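Local coordinates for DUF3863 domain-containing protein (Parabacteroides distasonis, PDB 3LM3), which is of unknown function but is probably a glycoside hydrolase or deacetylase, at residues I359-L372 and P381-Q393. Sequence-based numbering, arbitrary orientation.
Sequences IKWFMNKEFRLALL and PAYVIDFTRYDLQ
Arg-368 and Asp-386 meet as a side-on salt bridge: NE donates to OD1 at 2.9 Å and NH2 to OD2 at 2.8 Å. Both oxygens lie near the guanidinium plane but are approached from above the carboxylate, whose plane is turned 61° against it. Thr-388 OG1 donates to Asp-386 OD1 from the opposite face, and Gln-417 N reaches OD2. CH2 of Trp-361 sits over one guanidinium face; Ala-370 CB lies against the indole. On this same side of the sheet, with CG1 wedged between backbone N and carbonyl carbon (chi1 67°), Ile-385 lays CG1 on Ala-370 CB at 3.7 Å and CG2 on Leu-372 CB.

The backbones pair as an antiparallel hairpin, strand 367-374 with strand 383-389, which also bonds through its backbone to Val-427 and Ile-415. Ala-370 marks a classic beta bulge: its O accepts from Ile-385 N at 2.9 Å and only weakly from Asp-386 N at 3.5 Å. Beyond the strands, Tyr-390 N donates to Glu-366 O (2.8 Å).

On the opposite face, Phe-387 CE1 comes 3.6 Å from Phe-367 CD2, the ring planes inclined at 55°, and helix 434-443 packs on both rings. Leu-369 CD1 and Leu-371 CD2 meet the two methyls of Val-384.

The hairpin's faces thus differ chemically: one is mainly apolar, with helix 434-443 on its phenylalanines; the other combines a buried ion pair with aliphatic packing. Asp-185 also binds Arg-368 NH2, so the arginine's charge is probably shared between two carboxylates.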
# COMPACT_ATOMS: atom_id res chain seq x y z
N ILE A 359 16.94 -7.37 8.63
CA ILE A 359 15.59 -7.87 8.88
C ILE A 359 15.24 -8.91 7.84
O ILE A 359 15.58 -8.75 6.66
CB ILE A 359 14.53 -6.73 8.94
CG1 ILE A 359 13.19 -7.27 9.44
CG2 ILE A 359 14.35 -6.02 7.57
CD1 ILE A 359 12.26 -6.14 9.88
N LYS A 360 14.58 -9.98 8.27
CA LYS A 360 14.06 -10.98 7.38
C LYS A 360 12.56 -11.11 7.66
O LYS A 360 12.16 -11.35 8.80
CB LYS A 360 14.73 -12.33 7.60
CG LYS A 360 16.19 -12.33 7.23
CD LYS A 360 16.83 -13.70 7.36
CE LYS A 360 18.26 -13.63 6.83
NZ LYS A 360 19.02 -14.93 6.98
N TRP A 361 11.75 -11.02 6.61
CA TRP A 361 10.30 -11.26 6.70
C TRP A 361 9.94 -12.54 5.96
O TRP A 361 10.53 -12.85 4.92
CB TRP A 361 9.51 -10.12 6.04
CG TRP A 361 9.14 -9.00 6.96
CD1 TRP A 361 9.71 -7.76 7.02
CD2 TRP A 361 8.14 -9.04 7.98
NE1 TRP A 361 9.09 -7.00 8.00
CE2 TRP A 361 8.13 -7.77 8.60
CE3 TRP A 361 7.25 -10.02 8.44
CZ2 TRP A 361 7.27 -7.47 9.65
CZ3 TRP A 361 6.40 -9.70 9.50
CH2 TRP A 361 6.41 -8.44 10.07
N PHE A 362 8.99 -13.28 6.53
CA PHE A 362 8.39 -14.48 5.97
C PHE A 362 6.89 -14.31 6.05
O PHE A 362 6.37 -13.98 7.12
CB PHE A 362 8.82 -15.71 6.79
CG PHE A 362 10.30 -15.88 6.90
CD1 PHE A 362 11.02 -15.16 7.84
CD2 PHE A 362 10.99 -16.74 6.03
CE1 PHE A 362 12.39 -15.30 7.96
CE2 PHE A 362 12.38 -16.88 6.14
CZ PHE A 362 13.06 -16.15 7.10
N MSE A 363 6.19 -14.51 4.94
CA MSE A 363 4.75 -14.33 4.91
C MSE A 363 4.11 -15.45 4.11
O MSE A 363 4.48 -15.71 2.96
CB MSE A 363 4.39 -12.99 4.25
CG MSE A 363 4.89 -11.78 4.99
SE MSE A 363 5.12 -10.25 3.83
CE MSE A 363 5.64 -8.90 5.17
N ASN A 364 3.17 -16.13 4.74
CA ASN A 364 2.45 -17.22 4.07
C ASN A 364 0.98 -17.20 4.54
O ASN A 364 0.57 -16.34 5.31
CB ASN A 364 3.15 -18.55 4.32
CG ASN A 364 3.20 -18.90 5.78
OD1 ASN A 364 2.18 -19.14 6.42
ND2 ASN A 364 4.42 -18.87 6.36
N LYS A 365 0.18 -18.14 4.04
CA LYS A 365 -1.25 -18.16 4.37
C LYS A 365 -1.51 -18.23 5.87
O LYS A 365 -2.50 -17.72 6.36
CB LYS A 365 -1.92 -19.35 3.67
CG LYS A 365 -3.41 -19.49 3.95
CD LYS A 365 -4.01 -20.68 3.23
CE LYS A 365 -3.86 -21.93 4.02
NZ LYS A 365 -4.53 -23.14 3.38
N GLU A 366 -0.64 -18.92 6.59
CA GLU A 366 -0.89 -19.23 7.99
C GLU A 366 -0.24 -18.31 9.01
O GLU A 366 -0.69 -18.29 10.14
CB GLU A 366 -0.59 -20.69 8.27
CG GLU A 366 -1.65 -21.61 7.64
CD GLU A 366 -1.45 -23.08 8.01
OE1 GLU A 366 -0.47 -23.69 7.54
OE2 GLU A 366 -2.29 -23.59 8.78
N PHE A 367 0.81 -17.58 8.62
CA PHE A 367 1.43 -16.61 9.52
C PHE A 367 2.37 -15.67 8.77
O PHE A 367 2.78 -15.95 7.64
CB PHE A 367 2.20 -17.29 10.66
CG PHE A 367 3.39 -18.12 10.21
CD1 PHE A 367 3.24 -19.46 9.90
CD2 PHE A 367 4.65 -17.56 10.13
CE1 PHE A 367 4.35 -20.24 9.52
CE2 PHE A 367 5.76 -18.32 9.72
CZ PHE A 367 5.59 -19.67 9.42
N ARG A 368 2.70 -14.58 9.44
CA ARG A 368 3.91 -13.84 9.09
C ARG A 368 4.87 -13.88 10.25
O ARG A 368 4.47 -14.00 11.42
CB ARG A 368 3.60 -12.40 8.65
CG ARG A 368 3.12 -11.48 9.76
CD ARG A 368 2.91 -10.05 9.34
NE ARG A 368 2.99 -9.16 10.49
CZ ARG A 368 2.81 -7.86 10.47
NH1 ARG A 368 2.40 -7.24 9.37
NH2 ARG A 368 3.03 -7.15 11.55
N LEU A 369 6.14 -13.72 9.92
CA LEU A 369 7.24 -13.81 10.86
C LEU A 369 8.34 -12.85 10.43
O LEU A 369 8.76 -12.88 9.29
CB LEU A 369 7.81 -15.22 10.89
CG LEU A 369 9.10 -15.50 11.66
CD1 LEU A 369 8.85 -15.44 13.18
CD2 LEU A 369 9.66 -16.90 11.30
N ALA A 370 8.84 -12.05 11.39
CA ALA A 370 10.01 -11.19 11.17
C ALA A 370 11.11 -11.50 12.17
O ALA A 370 10.86 -11.58 13.38
CB ALA A 370 9.63 -9.73 11.32
N LEU A 371 12.33 -11.60 11.66
CA LEU A 371 13.52 -11.82 12.46
C LEU A 371 14.43 -10.59 12.27
O LEU A 371 14.58 -10.10 11.13
CB LEU A 371 14.26 -13.07 11.98
CG LEU A 371 13.46 -14.37 12.00
CD1 LEU A 371 14.32 -15.51 11.41
CD2 LEU A 371 13.00 -14.70 13.40
N LEU A 372 15.03 -10.12 13.35
CA LEU A 372 15.89 -8.93 13.32
C LEU A 372 17.20 -9.28 13.98
O LEU A 372 17.23 -9.92 15.06
CB LEU A 372 15.23 -7.80 14.09
CG LEU A 372 15.91 -6.43 13.95
CD1 LEU A 372 15.78 -5.86 12.53
CD2 LEU A 372 15.35 -5.46 14.96
N PRO A 381 22.58 -13.30 17.75
CA PRO A 381 21.55 -14.04 17.00
C PRO A 381 20.44 -13.14 16.48
O PRO A 381 20.30 -11.99 16.92
CB PRO A 381 20.99 -15.00 18.05
CG PRO A 381 21.06 -14.23 19.31
CD PRO A 381 22.38 -13.42 19.21
N ALA A 382 19.64 -13.70 15.58
CA ALA A 382 18.40 -13.05 15.16
C ALA A 382 17.32 -13.29 16.22
O ALA A 382 17.28 -14.35 16.87
CB ALA A 382 17.95 -13.56 13.80
N TYR A 383 16.51 -12.27 16.43
CA TYR A 383 15.37 -12.31 17.32
C TYR A 383 14.07 -12.19 16.55
O TYR A 383 13.96 -11.43 15.61
CB TYR A 383 15.45 -11.16 18.33
CG TYR A 383 16.58 -11.32 19.31
CD1 TYR A 383 17.88 -10.99 18.96
CD2 TYR A 383 16.33 -11.83 20.56
CE1 TYR A 383 18.92 -11.17 19.87
CE2 TYR A 383 17.37 -12.02 21.49
CZ TYR A 383 18.66 -11.68 21.13
OH TYR A 383 19.70 -11.86 22.03
N VAL A 384 13.07 -12.90 17.02
CA VAL A 384 11.72 -12.74 16.53
C VAL A 384 11.19 -11.41 17.03
O VAL A 384 11.07 -11.17 18.23
CB VAL A 384 10.78 -13.86 17.05
CG1 VAL A 384 9.33 -13.65 16.54
CG2 VAL A 384 11.26 -15.25 16.62
N ILE A 385 10.83 -10.52 16.08
CA ILE A 385 10.18 -9.26 16.42
C ILE A 385 8.70 -9.22 16.02
O ILE A 385 7.97 -8.31 16.42
CB ILE A 385 10.92 -8.01 15.86
CG1 ILE A 385 10.87 -7.94 14.33
CG2 ILE A 385 12.36 -8.00 16.38
CD1 ILE A 385 11.24 -6.53 13.79
N ASP A 386 8.26 -10.18 15.20
CA ASP A 386 6.85 -10.29 14.84
C ASP A 386 6.56 -11.76 14.57
O ASP A 386 7.29 -12.42 13.84
CB ASP A 386 6.52 -9.45 13.59
CG ASP A 386 5.03 -9.26 13.39
OD1 ASP A 386 4.40 -10.20 12.82
OD2 ASP A 386 4.55 -8.14 13.74
N PHE A 387 5.48 -12.27 15.16
CA PHE A 387 4.92 -13.56 14.79
C PHE A 387 3.43 -13.40 14.93
O PHE A 387 2.91 -13.26 16.06
CB PHE A 387 5.46 -14.68 15.68
CG PHE A 387 4.90 -16.03 15.33
CD1 PHE A 387 5.13 -16.58 14.07
CD2 PHE A 387 4.16 -16.74 16.24
CE1 PHE A 387 4.60 -17.81 13.73
CE2 PHE A 387 3.62 -17.99 15.90
CZ PHE A 387 3.86 -18.52 14.65
N THR A 388 2.74 -13.34 13.79
CA THR A 388 1.32 -13.07 13.74
C THR A 388 0.67 -14.24 13.02
O THR A 388 0.93 -14.47 11.85
CB THR A 388 1.07 -11.75 12.98
OG1 THR A 388 1.77 -10.68 13.60
CG2 THR A 388 -0.43 -11.40 12.94
N ARG A 389 -0.15 -15.01 13.75
CA ARG A 389 -0.81 -16.18 13.19
C ARG A 389 -2.12 -15.83 12.53
O ARG A 389 -2.89 -15.05 13.02
CB ARG A 389 -1.06 -17.19 14.32
CG ARG A 389 0.21 -17.83 14.79
CD ARG A 389 -0.04 -18.83 15.89
NE ARG A 389 -0.73 -20.00 15.39
CZ ARG A 389 -0.72 -21.17 15.99
NH1 ARG A 389 -0.03 -21.34 17.12
NH2 ARG A 389 -1.37 -22.17 15.44
N TYR A 390 -2.37 -16.45 11.38
CA TYR A 390 -3.60 -16.27 10.64
C TYR A 390 -4.54 -17.46 10.76
O TYR A 390 -5.70 -17.34 10.39
CB TYR A 390 -3.26 -16.05 9.17
CG TYR A 390 -2.35 -14.89 8.91
CD1 TYR A 390 -2.58 -13.66 9.49
CD2 TYR A 390 -1.29 -14.99 7.99
CE1 TYR A 390 -1.76 -12.57 9.23
CE2 TYR A 390 -0.47 -13.91 7.71
CZ TYR A 390 -0.69 -12.71 8.35
OH TYR A 390 0.10 -11.61 8.05
N ASP A 391 -4.04 -18.58 11.24
CA ASP A 391 -4.90 -19.76 11.42
C ASP A 391 -5.89 -19.56 12.57
O ASP A 391 -6.97 -20.16 12.58
CB ASP A 391 -4.06 -21.04 11.53
CG ASP A 391 -3.16 -21.06 12.75
OD1 ASP A 391 -2.70 -20.02 13.23
OD2 ASP A 391 -2.87 -22.18 13.21
N LEU A 392 -5.54 -18.72 13.52
CA LEU A 392 -6.42 -18.31 14.58
C LEU A 392 -7.61 -17.51 14.04
O LEU A 392 -7.47 -16.72 13.09
CB LEU A 392 -5.64 -17.47 15.62
CG LEU A 392 -4.44 -18.14 16.29
CD1 LEU A 392 -3.68 -17.17 17.19
CD2 LEU A 392 -4.90 -19.37 17.08
N GLN A 393 -8.79 -17.68 14.62
CA GLN A 393 -9.95 -16.87 14.24
C GLN A 393 -9.65 -15.39 14.45
O GLN A 393 -9.03 -15.02 15.45
CB GLN A 393 -11.22 -17.27 15.03
CG GLN A 393 -12.47 -16.52 14.57
CD GLN A 393 -13.78 -17.03 15.14
OE1 GLN A 393 -13.81 -17.95 15.95
NE2 GLN A 393 -14.88 -16.43 14.70
O HOH W 1 -2.64 -24.39 11.25